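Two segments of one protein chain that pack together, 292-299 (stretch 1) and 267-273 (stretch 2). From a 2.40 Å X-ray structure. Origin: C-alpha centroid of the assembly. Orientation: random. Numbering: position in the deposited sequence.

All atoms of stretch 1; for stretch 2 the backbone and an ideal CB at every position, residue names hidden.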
# COMPACT_ATOMS: atom_id res chain seq x y z
N SER A 292 21.15 -7.11 -4.65
CA SER A 292 21.33 -5.86 -5.37
C SER A 292 20.58 -4.75 -4.64
O SER A 292 19.52 -4.98 -4.07
CB SER A 292 20.80 -5.99 -6.81
OG SER A 292 20.98 -4.80 -7.54
N GLY A 293 21.14 -3.55 -4.66
CA GLY A 293 20.51 -2.40 -4.02
C GLY A 293 21.14 -1.08 -4.44
O GLY A 293 22.26 -1.06 -4.94
N LYS A 294 20.39 0.00 -4.25
CA LYS A 294 20.85 1.36 -4.57
C LYS A 294 20.47 2.31 -3.46
O LYS A 294 19.52 2.04 -2.70
CB LYS A 294 20.20 1.87 -5.85
CG LYS A 294 18.68 1.88 -5.77
CD LYS A 294 18.03 2.92 -6.67
CE LYS A 294 18.33 2.69 -8.14
NZ LYS A 294 17.49 3.60 -8.95
N THR A 295 21.20 3.41 -3.36
CA THR A 295 20.94 4.46 -2.38
C THR A 295 20.49 5.66 -3.17
O THR A 295 21.17 6.07 -4.11
CB THR A 295 22.21 4.87 -1.60
OG1 THR A 295 23.21 5.34 -2.51
CG2 THR A 295 22.77 3.70 -0.83
N SER A 296 19.35 6.23 -2.81
CA SER A 296 18.84 7.40 -3.53
C SER A 296 18.60 8.58 -2.59
O SER A 296 18.32 8.41 -1.39
CB SER A 296 17.58 7.03 -4.30
OG SER A 296 17.01 8.15 -4.96
N GLY A 297 18.74 9.79 -3.15
CA GLY A 297 18.55 11.04 -2.42
C GLY A 297 19.32 11.08 -1.10
O GLY A 297 18.90 11.76 -0.17
N ALA A 298 20.44 10.35 -1.05
CA ALA A 298 21.27 10.25 0.16
C ALA A 298 21.51 11.62 0.79
O ALA A 298 22.53 12.27 0.53
CB ALA A 298 22.59 9.56 -0.16
N GLY A 299 20.55 12.03 1.62
CA GLY A 299 20.60 13.32 2.30
C GLY A 299 19.94 13.23 3.66
O GLY A 299 20.09 12.24 4.37
N UNK A 267 28.05 6.12 -9.75
CA UNK A 267 27.29 7.03 -8.91
C UNK A 267 26.49 6.29 -7.84
O UNK A 267 26.14 6.87 -6.81
CB UNK A 267 26.35 7.87 -9.77
N UNK A 268 26.19 5.01 -8.07
CA UNK A 268 25.47 4.22 -7.07
C UNK A 268 26.50 3.64 -6.10
O UNK A 268 26.43 3.89 -4.89
CB UNK A 268 24.64 3.11 -7.72
N UNK A 269 27.47 2.90 -6.63
CA UNK A 269 28.51 2.29 -5.81
C UNK A 269 29.30 3.34 -5.02
O UNK A 269 29.73 3.08 -3.90
CB UNK A 269 29.46 1.47 -6.69
N UNK A 270 29.49 4.53 -5.60
CA UNK A 270 30.21 5.60 -4.92
C UNK A 270 29.40 6.06 -3.70
O UNK A 270 29.95 6.15 -2.61
CB UNK A 270 30.47 6.77 -5.87
N UNK A 271 28.10 6.32 -3.89
CA UNK A 271 27.21 6.75 -2.79
C UNK A 271 27.15 5.74 -1.64
O UNK A 271 26.96 6.11 -0.48
CB UNK A 271 25.80 6.98 -3.33
N UNK A 272 27.31 4.46 -1.97
CA UNK A 272 27.31 3.39 -0.97
C UNK A 272 28.64 3.41 -0.22
O UNK A 272 28.69 3.63 0.99
CB UNK A 272 27.08 2.03 -1.62
N UNK A 273 29.73 3.19 -0.97
CA UNK A 273 31.08 3.14 -0.42
C UNK A 273 31.54 4.46 0.23
O UNK A 273 32.28 4.43 1.20
CB UNK A 273 32.06 2.75 -1.53

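Stretch 2 has helical backbone angles and crosses the strand of stretch 1 at 77°, with the two axes 7.6 Å apart at closest approach. Positions 268, 271 and 272 are the ones that make contact, and each position can be tested by what lies near its ideal CB.

At position 267 the ideal CB has nothing of stretch 1 within 5.5 Å. Stretch 1 sets no constraint here, and almost any side chain would fit. The residue is Lys267, which makes no contact with stretch 1.

Position 268 is the backbone's closest point, the CA of 268 lying 6.0 Å from the CA of Lys294. CA-to-CB points sideways, and the ideal CB of 268 is 5.0 Å from Lys294 CB, so a short side chain would leave space beside the strand while a mid-sized aliphatic one could fill it; leucine, valine, isoleucine or methionine would all be plausible. It is Ile268, chi1 m and chi2 p. Ile268 CG2 lies 3.9 Å from Lys294 CA and 4.1 Å from Gly293 O, packing against the strand backbone.

Positions 269 and 270 point their CA-to-CB bonds away, and neither ideal CB finds stretch 1 within 5.5 Å; the choice is left open. They are Ile269 and Ser270, and neither makes contact.

Position 271 points toward the strand. The ideal CB of 271 is only 3.2 Å from Thr295 OG1, a tight approach, and 5.2 Å from Ala298 CB. The hydroxyl can donate or accept, so a polar side chain such as Glu, Gln, Asp or Asn could use it, while a small residue would also be reasonable. The residue is Glu271. With chi1 m and chi2 t its chain runs out to Thr295, and a chi3 of 24° accompanies the hydrogen bond that Thr295 OG1 donates to Glu271 OE1 at 3.1 Å. Glu271 OE1 is also 3.0 Å from Thr295 O, but both are acceptors, so this proximity is not a hydrogen bond.

Position 272 points sideways, with the ideal CB of 272 4.7 Å from Thr295 CG2. That methyl offers an apolar surface, suiting Val, Leu, Ile or Met. It is Ile272, chi1 m and chi2 t, and the end of its side chain comes nearer the strand: Ile272 CG1 packs 3.8 Å from Thr295 CG2, and Ile272 CD1 reaches 4.2 Å from Gly293 O.

Position 273 is out of reach, so stretch 1 expresses no preference. The residue is Val273, which makes no contact with stretch 1.

Stretch 2 (267-273) KIISEIV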
# COMPACT_ATOMS: atom_id res chain seq x y z
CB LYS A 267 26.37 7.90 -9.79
CG LYS A 267 25.57 8.95 -9.02
CD LYS A 267 24.91 9.98 -9.93
CE LYS A 267 23.98 9.36 -10.96
NZ LYS A 267 22.91 8.52 -10.35
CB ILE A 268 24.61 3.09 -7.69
CG1 ILE A 268 23.39 3.67 -8.43
CG2 ILE A 268 24.11 2.13 -6.62
CD1 ILE A 268 23.72 4.55 -9.62
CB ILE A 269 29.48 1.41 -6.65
CG1 ILE A 269 28.70 0.30 -7.38
CG2 ILE A 269 30.57 0.81 -5.77
CD1 ILE A 269 27.96 -0.65 -6.47
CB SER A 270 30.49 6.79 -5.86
OG SER A 270 31.19 7.83 -5.19
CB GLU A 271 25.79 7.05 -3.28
CG GLU A 271 25.66 8.30 -4.15
CD GLU A 271 24.23 8.60 -4.58
OE1 GLU A 271 23.28 8.15 -3.90
OE2 GLU A 271 24.05 9.31 -5.60
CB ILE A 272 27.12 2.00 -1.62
CG1 ILE A 272 25.78 1.91 -2.34
CG2 ILE A 272 27.23 0.89 -0.58
CD1 ILE A 272 25.62 0.65 -3.17
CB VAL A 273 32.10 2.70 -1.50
CG1 VAL A 273 33.53 2.76 -0.96
CG2 VAL A 273 31.77 1.30 -2.01
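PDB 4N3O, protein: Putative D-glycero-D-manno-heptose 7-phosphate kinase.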